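Local coordinates for McyG protein (Microcystis aeruginosa PCC 7806, PDB 4R0M) that probably activates phenylalanine-like acids as acyl-adenylates for microcystin assembly, through an adenylation domain followed by a peptidyl carrier domain, at residues G94-P99 and Q174-L179; L482-S487 and A516-L521. One frame throughout, in Å; residues are numbered along the deposited sequence.

Interaction 1: residues G94-P99 and Q174-L179; sequences GIIPVP and QDAALL
One weak hydrogen bond and one bridging water link the backbones of G94-P99 and Q174-L179. L179 N donates to P97 O over 3.4 Å, long but nearly straight at 170°. The water gives one hydrogen to I95 O and the other to A177 O, at 2.7 Å each, joining two carbonyl acceptors that cannot bond to each other. Strands 96-99 and 176-179 run almost parallel, at 14°, yet P97, a proline, has no N-H to offer; its CD instead lies 3.2 Å from A177 O.

I96 and L179 make the largest share of the apolar shell. With CG2 of I96 anti to the backbone N, this methyl sits 3.8 Å from L179 CB, the two side chains crossing obliquely, while CD1 reaches back to 3.9 Å from A176 CB. An alanine at I96 would remove both branches and would probably loosen the packing against A176 and L179. L178 starts away from the other strand, but CG is anti to the backbone N and the turn at chi2 swings CD1 back to P97 CG and P99 CD, 4.0 Å from each, the leucine crossing each ring at about a right angle.

Behind this shell, backbone bonds from I96 and V98 to V73 fix strand 96-99 to strand 72-76, and the P97 ring rests on L87, C90 and F91 of helix 80-93. G94 ends that helix in a Schellman motif. A177 and L178 together face L194, a classic beta bulge in the hairpin of strands 176-182 and 190-195. The contact thus sets the edge of a parallel sheet beside a bulged hairpin whose Ser/Thr/Gly-rich loop is probably the phosphate-binding motif of adenylate-forming enzymes, the L178 side chain lying about 12 Å from the bound phenylalanyl-adenylate.

Interaction 2: residues L482-S487 and A516-L521; sequences LIITFS and AYVIPL
Strands 479-486 and 517-520, joined through helix 498-511, form a beta-alpha-beta unit, and L482-S487 and A516-L521 are its parallel pair. The short strand axes approach to 4.8 Å and run nearly parallel, with bridges from I483-Y517 to F486-P520.

Backbone bonds form the ladder. I484 uses both its polar groups: its N-H points to Y517 O at 3.0 Å and 175°, while its carbonyl receives I519 N at 2.9 Å. I519 O then accepts F486 N from 28° above the carbonyl plane, a less regular rung. L482 O takes A516 N at one end; at the other, the bond from L521 N to F486 O is weak because it is strongly bent.

Apolar contacts divide between the two faces. On one, I519 CD1 touches both I483 CG2 and T485 CG2, 4.1 Å from each, and F543 and L539 of helix 536-545 cover this face. The edge of the Y517 ring receives I483 CG1. On the other face, F486 takes the crowded chi1 position, 79°, with CG between the backbone N and carbonyl carbon. This lays its ring beside P520, whose CA sits over the ring face in a CH-pi contact, 4.1 Å from the centroid. V518 CG1 approaches F486 CE1 obliquely, and helix 498-511 packs on both residues through I503.

The one side-chain hydrogen bond closes the pair: S487 OG, anti to its backbone N, donates to L521 O at 2.9 Å, nearly along the C=O axis.

Overall arrangement
Both contacts are largely buried and set strands almost parallel, but they hold different elements on opposite sides of the chain's centre, with centres about 40 Å apart and nearest atoms about 25 Å apart. Interaction 1 joins separate sheets, so side-chain packing and a water supplement one weak backbone bond. Interaction 2 lies within one sheet, where a near-continuous ladder runs between segments that bury 553 Å² against 333 Å² for interaction 1. Prolines differ accordingly: those of 94-99 meet a leucine methyl through their ring carbons, whereas P520 stays in the ladder and packs on an aromatic ring. Neither contact shares a strand with the other.

Interaction 1: residues G94-P99 and Q174-L179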
ATOM      1  N   GLY A  94     -12.122  10.597  19.621  1.00 27.98           N
ATOM      2  CA  GLY A  94     -11.157   9.763  20.333  1.00 27.67           C
ATOM      3  C   GLY A  94     -11.484   8.281  20.257  1.00 27.78           C
ATOM      4  O   GLY A  94     -11.037   7.499  21.098  1.00 28.12           O
ATOM      5  N   ILE A  95     -12.281   7.903  19.258  1.00 27.44           N
ATOM      6  CA  ILE A  95     -12.572   6.503  18.960  1.00 26.86           C
ATOM      7  C   ILE A  95     -11.537   6.044  17.940  1.00 26.64           C
ATOM      8  O   ILE A  95     -11.251   6.759  16.983  1.00 26.87           O
ATOM      9  CB  ILE A  95     -13.999   6.330  18.386  1.00 27.10           C
ATOM     10  CG1 ILE A  95     -15.049   6.775  19.412  1.00 26.98           C
ATOM     11  CG2 ILE A  95     -14.250   4.886  17.964  1.00 26.83           C
ATOM     12  CD1 ILE A  95     -16.397   7.116  18.812  1.00 26.95           C
ATOM     13  N   ILE A  96     -10.959   4.868  18.159  1.00 26.17           N
ATOM     14  CA  ILE A  96      -9.912   4.358  17.275  1.00 25.98           C
ATOM     15  C   ILE A  96     -10.515   3.582  16.097  1.00 25.64           C
ATOM     16  O   ILE A  96     -11.079   2.500  16.289  1.00 25.82           O
ATOM     17  CB  ILE A  96      -8.882   3.497  18.042  1.00 26.23           C
ATOM     18  CG1 ILE A  96      -8.221   4.320  19.157  1.00 26.46           C
ATOM     19  CG2 ILE A  96      -7.823   2.944  17.092  1.00 26.24           C
ATOM     20  CD1 ILE A  96      -7.643   3.494  20.287  1.00 26.55           C
ATOM     21  N   PRO A  97     -10.403   4.136  14.873  1.00 24.92           N
ATOM     22  CA  PRO A  97     -10.882   3.416  13.698  1.00 24.59           C
ATOM     23  C   PRO A  97      -9.910   2.305  13.312  1.00 24.40           C
ATOM     24  O   PRO A  97      -8.693   2.475  13.431  1.00 23.72           O
ATOM     25  CB  PRO A  97     -10.921   4.494  12.616  1.00 24.49           C
ATOM     26  CG  PRO A  97      -9.861   5.465  13.016  1.00 24.46           C
ATOM     27  CD  PRO A  97      -9.758   5.414  14.514  1.00 24.69           C
ATOM     28  N   VAL A  98     -10.455   1.169  12.883  1.00 24.55           N
ATOM     29  CA  VAL A  98      -9.641   0.038  12.447  1.00 24.82           C
ATOM     30  C   VAL A  98     -10.048  -0.320  11.017  1.00 25.19           C
ATOM     31  O   VAL A  98     -10.903  -1.187  10.802  1.00 25.30           O
ATOM     32  CB  VAL A  98      -9.770  -1.175  13.399  1.00 25.02           C
ATOM     33  CG1 VAL A  98      -8.786  -2.274  13.015  1.00 25.14           C
ATOM     34  CG2 VAL A  98      -9.536  -0.750  14.845  1.00 24.85           C
ATOM     35  N   PRO A  99      -9.453   0.374  10.030  1.00 25.24           N
ATOM     36  CA  PRO A  99      -9.813   0.151   8.637  1.00 25.60           C
ATOM     37  C   PRO A  99      -9.253  -1.170   8.133  1.00 25.87           C
ATOM     38  O   PRO A  99      -8.072  -1.461   8.329  1.00 26.35           O
ATOM     39  CB  PRO A  99      -9.153   1.331   7.900  1.00 25.70           C
ATOM     40  CG  PRO A  99      -8.667   2.266   8.962  1.00 25.56           C
ATOM     41  CD  PRO A  99      -8.413   1.405  10.160  1.00 25.35           C
ATOM     42  N   GLN A 174      -0.080  11.735  22.122  1.00 35.50           N
ATOM     43  CA  GLN A 174       0.648  10.483  22.363  1.00 35.91           C
ATOM     44  C   GLN A 174      -0.282   9.271  22.512  1.00 35.40           C
ATOM     45  O   GLN A 174       0.181   8.132  22.594  1.00 35.31           O
ATOM     46  CB  GLN A 174       1.566  10.604  23.587  1.00 36.33           C
ATOM     47  CG  GLN A 174       2.760  11.538  23.412  1.00 37.65           C
ATOM     48  CD  GLN A 174       3.890  10.930  22.594  1.00 39.08           C
ATOM     49  OE1 GLN A 174       3.696  10.506  21.451  1.00 41.06           O
ATOM     50  NE2 GLN A 174       5.085  10.898  23.175  1.00 38.73           N
ATOM     51  N   ASP A 175      -1.588   9.519  22.561  1.00 35.15           N
ATOM     52  CA  ASP A 175      -2.572   8.443  22.580  1.00 35.16           C
ATOM     53  C   ASP A 175      -2.751   7.868  21.183  1.00 34.33           C
ATOM     54  O   ASP A 175      -2.538   8.563  20.186  1.00 34.03           O
ATOM     55  CB  ASP A 175      -3.923   8.942  23.104  1.00 36.54           C
ATOM     56  CG  ASP A 175      -3.927   9.170  24.605  1.00 37.91           C
ATOM     57  OD1 ASP A 175      -3.038   8.640  25.307  1.00 38.74           O
ATOM     58  OD2 ASP A 175      -4.833   9.880  25.089  1.00 38.86           O
ATOM     59  N   ALA A 176      -3.143   6.597  21.123  1.00 33.29           N
ATOM     60  CA  ALA A 176      -3.456   5.928  19.864  1.00 32.10           C
ATOM     61  C   ALA A 176      -4.585   6.648  19.132  1.00 31.35           C
ATOM     62  O   ALA A 176      -5.597   7.008  19.736  1.00 31.25           O
ATOM     63  CB  ALA A 176      -3.830   4.475  20.115  1.00 31.79           C
ATOM     64  N   ALA A 177      -4.391   6.858  17.835  1.00 30.29           N
ATOM     65  CA  ALA A 177      -5.392   7.504  16.991  1.00 29.91           C
ATOM     66  C   ALA A 177      -5.851   6.583  15.862  1.00 29.58           C
ATOM     67  O   ALA A 177      -6.956   6.734  15.342  1.00 28.88           O
ATOM     68  CB  ALA A 177      -4.842   8.803  16.420  1.00 29.50           C
ATOM     69  N   LEU A 178      -4.993   5.637  15.488  1.00 28.75           N
ATOM     70  CA  LEU A 178      -5.241   4.777  14.340  1.00 28.42           C
ATOM     71  C   LEU A 178      -4.598   3.409  14.526  1.00 28.51           C
ATOM     72  O   LEU A 178      -3.423   3.306  14.888  1.00 28.47           O
ATOM     73  CB  LEU A 178      -4.717   5.444  13.063  1.00 27.96           C
ATOM     74  CG  LEU A 178      -4.899   4.763  11.701  1.00 27.76           C
ATOM     75  CD1 LEU A 178      -6.369   4.582  11.339  1.00 27.09           C
ATOM     76  CD2 LEU A 178      -4.176   5.570  10.635  1.00 27.11           C
ATOM     77  N   LEU A 179      -5.381   2.364  14.283  1.00 28.57           N
ATOM     78  CA  LEU A 179      -4.891   0.995  14.375  1.00 28.91           C
ATOM     79  C   LEU A 179      -5.035   0.299  13.024  1.00 28.84           C
ATOM     80  O   LEU A 179      -6.150   0.084  12.549  1.00 28.59           O
ATOM     81  CB  LEU A 179      -5.633   0.234  15.480  1.00 28.88           C
ATOM     82  CG  LEU A 179      -5.270  -1.222  15.795  1.00 29.29           C
ATOM     83  CD1 LEU A 179      -3.801  -1.391  16.151  1.00 29.35           C
ATOM     84  CD2 LEU A 179      -6.150  -1.732  16.925  1.00 29.74           C
TER
HETATM   85  O   HOH W   1      -8.892   8.066  16.690  1.00 24.29           O

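Interaction 2: residues L482-S487 and A516-L521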
ATOM      1  N   LEU A 482      13.671 -22.512  -8.560  1.00 43.55           N
ATOM      2  CA  LEU A 482      13.019 -21.242  -8.849  1.00 41.40           C
ATOM      3  C   LEU A 482      11.606 -21.514  -9.340  1.00 40.39           C
ATOM      4  O   LEU A 482      11.407 -22.256 -10.305  1.00 40.51           O
ATOM      5  CB  LEU A 482      13.804 -20.448  -9.898  1.00 41.00           C
ATOM      6  CG  LEU A 482      13.133 -19.211 -10.512  1.00 40.70           C
ATOM      7  CD1 LEU A 482      13.010 -18.078  -9.500  1.00 40.22           C
ATOM      8  CD2 LEU A 482      13.887 -18.747 -11.749  1.00 40.54           C
ATOM      9  N   ILE A 483      10.626 -20.916  -8.667  1.00 39.13           N
ATOM     10  CA  ILE A 483       9.225 -21.082  -9.041  1.00 38.24           C
ATOM     11  C   ILE A 483       8.653 -19.753  -9.518  1.00 37.52           C
ATOM     12  O   ILE A 483       8.846 -18.715  -8.883  1.00 37.29           O
ATOM     13  CB  ILE A 483       8.374 -21.677  -7.889  1.00 38.20           C
ATOM     14  CG1 ILE A 483       8.851 -23.089  -7.528  1.00 38.86           C
ATOM     15  CG2 ILE A 483       6.902 -21.754  -8.275  1.00 37.06           C
ATOM     16  CD1 ILE A 483      10.012 -23.128  -6.558  1.00 40.14           C
ATOM     17  N   ILE A 484       7.960 -19.806 -10.651  1.00 37.49           N
ATOM     18  CA  ILE A 484       7.341 -18.635 -11.245  1.00 37.84           C
ATOM     19  C   ILE A 484       5.836 -18.851 -11.388  1.00 38.82           C
ATOM     20  O   ILE A 484       5.390 -19.819 -12.005  1.00 39.31           O
ATOM     21  CB  ILE A 484       7.995 -18.285 -12.603  1.00 37.60           C
ATOM     22  CG1 ILE A 484       9.350 -17.609 -12.367  1.00 37.21           C
ATOM     23  CG2 ILE A 484       7.084 -17.393 -13.440  1.00 37.94           C
ATOM     24  CD1 ILE A 484      10.268 -17.596 -13.571  1.00 37.28           C
ATOM     25  N   THR A 485       5.065 -17.951 -10.785  1.00 39.46           N
ATOM     26  CA  THR A 485       3.617 -17.952 -10.927  1.00 40.14           C
ATOM     27  C   THR A 485       3.194 -16.700 -11.673  1.00 40.82           C
ATOM     28  O   THR A 485       3.801 -15.640 -11.515  1.00 41.13           O
ATOM     29  CB  THR A 485       2.904 -18.003  -9.564  1.00 41.54           C
ATOM     30  OG1 THR A 485       3.369 -16.928  -8.738  1.00 42.21           O
ATOM     31  CG2 THR A 485       3.172 -19.334  -8.863  1.00 41.90           C
ATOM     32  N   PHE A 486       2.157 -16.830 -12.494  1.00 41.37           N
ATOM     33  CA  PHE A 486       1.678 -15.732 -13.319  1.00 42.15           C
ATOM     34  C   PHE A 486       0.200 -15.923 -13.649  1.00 43.12           C
ATOM     35  O   PHE A 486      -0.374 -16.975 -13.373  1.00 43.35           O
ATOM     36  CB  PHE A 486       2.508 -15.636 -14.609  1.00 41.96           C
ATOM     37  CG  PHE A 486       2.122 -16.642 -15.658  1.00 42.34           C
ATOM     38  CD1 PHE A 486       2.531 -17.968 -15.560  1.00 42.57           C
ATOM     39  CD2 PHE A 486       1.344 -16.263 -16.748  1.00 42.84           C
ATOM     40  CE1 PHE A 486       2.171 -18.895 -16.524  1.00 42.82           C
ATOM     41  CE2 PHE A 486       0.978 -17.187 -17.715  1.00 43.13           C
ATOM     42  CZ  PHE A 486       1.394 -18.505 -17.603  1.00 43.11           C
ATOM     43  N   SER A 487      -0.406 -14.895 -14.235  1.00 44.72           N
ATOM     44  CA  SER A 487      -1.759 -14.993 -14.761  1.00 46.91           C
ATOM     45  C   SER A 487      -1.733 -14.692 -16.256  1.00 49.53           C
ATOM     46  O   SER A 487      -1.073 -13.740 -16.680  1.00 50.18           O
ATOM     47  CB  SER A 487      -2.694 -14.028 -14.034  1.00 46.45           C
ATOM     48  OG  SER A 487      -4.037 -14.220 -14.438  1.00 47.16           O
ATOM     49  N   ALA A 516      11.982 -24.018 -12.373  1.00 40.47           N
ATOM     50  CA  ALA A 516      11.627 -25.432 -12.280  1.00 40.79           C
ATOM     51  C   ALA A 516      10.150 -25.632 -12.619  1.00 41.35           C
ATOM     52  O   ALA A 516       9.796 -26.558 -13.355  1.00 41.44           O
ATOM     53  CB  ALA A 516      11.944 -25.976 -10.897  1.00 40.43           C
ATOM     54  N   TYR A 517       9.302 -24.750 -12.091  1.00 41.31           N
ATOM     55  CA  TYR A 517       7.865 -24.785 -12.362  1.00 41.79           C
ATOM     56  C   TYR A 517       7.334 -23.412 -12.760  1.00 41.89           C
ATOM     57  O   TYR A 517       7.732 -22.394 -12.190  1.00 42.37           O
ATOM     58  CB  TYR A 517       7.093 -25.302 -11.144  1.00 42.07           C
ATOM     59  CG  TYR A 517       7.546 -26.655 -10.638  1.00 42.16           C
ATOM     60  CD1 TYR A 517       7.082 -27.832 -11.227  1.00 42.52           C
ATOM     61  CD2 TYR A 517       8.434 -26.756  -9.567  1.00 42.31           C
ATOM     62  CE1 TYR A 517       7.494 -29.073 -10.764  1.00 42.83           C
ATOM     63  CE2 TYR A 517       8.851 -27.992  -9.095  1.00 42.45           C
ATOM     64  CZ  TYR A 517       8.377 -29.146  -9.698  1.00 42.77           C
ATOM     65  OH  TYR A 517       8.789 -30.374  -9.235  1.00 43.16           O
ATOM     66  N   VAL A 518       6.442 -23.397 -13.746  1.00 42.06           N
ATOM     67  CA  VAL A 518       5.757 -22.178 -14.168  1.00 42.26           C
ATOM     68  C   VAL A 518       4.255 -22.437 -14.140  1.00 42.43           C
ATOM     69  O   VAL A 518       3.726 -23.173 -14.976  1.00 42.46           O
ATOM     70  CB  VAL A 518       6.198 -21.708 -15.576  1.00 42.87           C
ATOM     71  CG1 VAL A 518       5.503 -20.408 -15.952  1.00 41.85           C
ATOM     72  CG2 VAL A 518       7.707 -21.526 -15.641  1.00 42.54           C
ATOM     73  N   ILE A 519       3.574 -21.825 -13.173  1.00 43.13           N
ATOM     74  CA  ILE A 519       2.163 -22.110 -12.913  1.00 42.58           C
ATOM     75  C   ILE A 519       1.240 -20.941 -13.275  1.00 43.24           C
ATOM     76  O   ILE A 519       1.312 -19.873 -12.658  1.00 42.96           O
ATOM     77  CB  ILE A 519       1.926 -22.503 -11.438  1.00 42.06           C
ATOM     78  CG1 ILE A 519       2.991 -23.501 -10.962  1.00 41.55           C
ATOM     79  CG2 ILE A 519       0.520 -23.063 -11.261  1.00 42.09           C
ATOM     80  CD1 ILE A 519       3.319 -23.403  -9.487  1.00 40.85           C
ATOM     81  N   PRO A 520       0.368 -21.143 -14.281  1.00 43.81           N
ATOM     82  CA  PRO A 520      -0.687 -20.187 -14.608  1.00 44.30           C
ATOM     83  C   PRO A 520      -1.733 -20.136 -13.502  1.00 45.61           C
ATOM     84  O   PRO A 520      -2.027 -21.159 -12.875  1.00 46.32           O
ATOM     85  CB  PRO A 520      -1.308 -20.764 -15.886  1.00 44.39           C
ATOM     86  CG  PRO A 520      -0.274 -21.678 -16.447  1.00 44.08           C
ATOM     87  CD  PRO A 520       0.413 -22.252 -15.248  1.00 44.00           C
ATOM     88  N   LEU A 521      -2.282 -18.949 -13.265  1.00 46.33           N
ATOM     89  CA  LEU A 521      -3.282 -18.761 -12.223  1.00 46.87           C
ATOM     90  C   LEU A 521      -4.423 -17.854 -12.648  1.00 47.34           C
ATOM     91  O   LEU A 521      -4.226 -16.885 -13.386  1.00 46.88           O
ATOM     92  CB  LEU A 521      -2.636 -18.219 -10.947  1.00 46.87           C
ATOM     93  CG  LEU A 521      -2.200 -19.251  -9.909  1.00 47.13           C
ATOM     94  CD1 LEU A 521      -1.317 -18.597  -8.858  1.00 46.95           C
ATOM     95  CD2 LEU A 521      -3.410 -19.913  -9.261  1.00 47.21           C
TER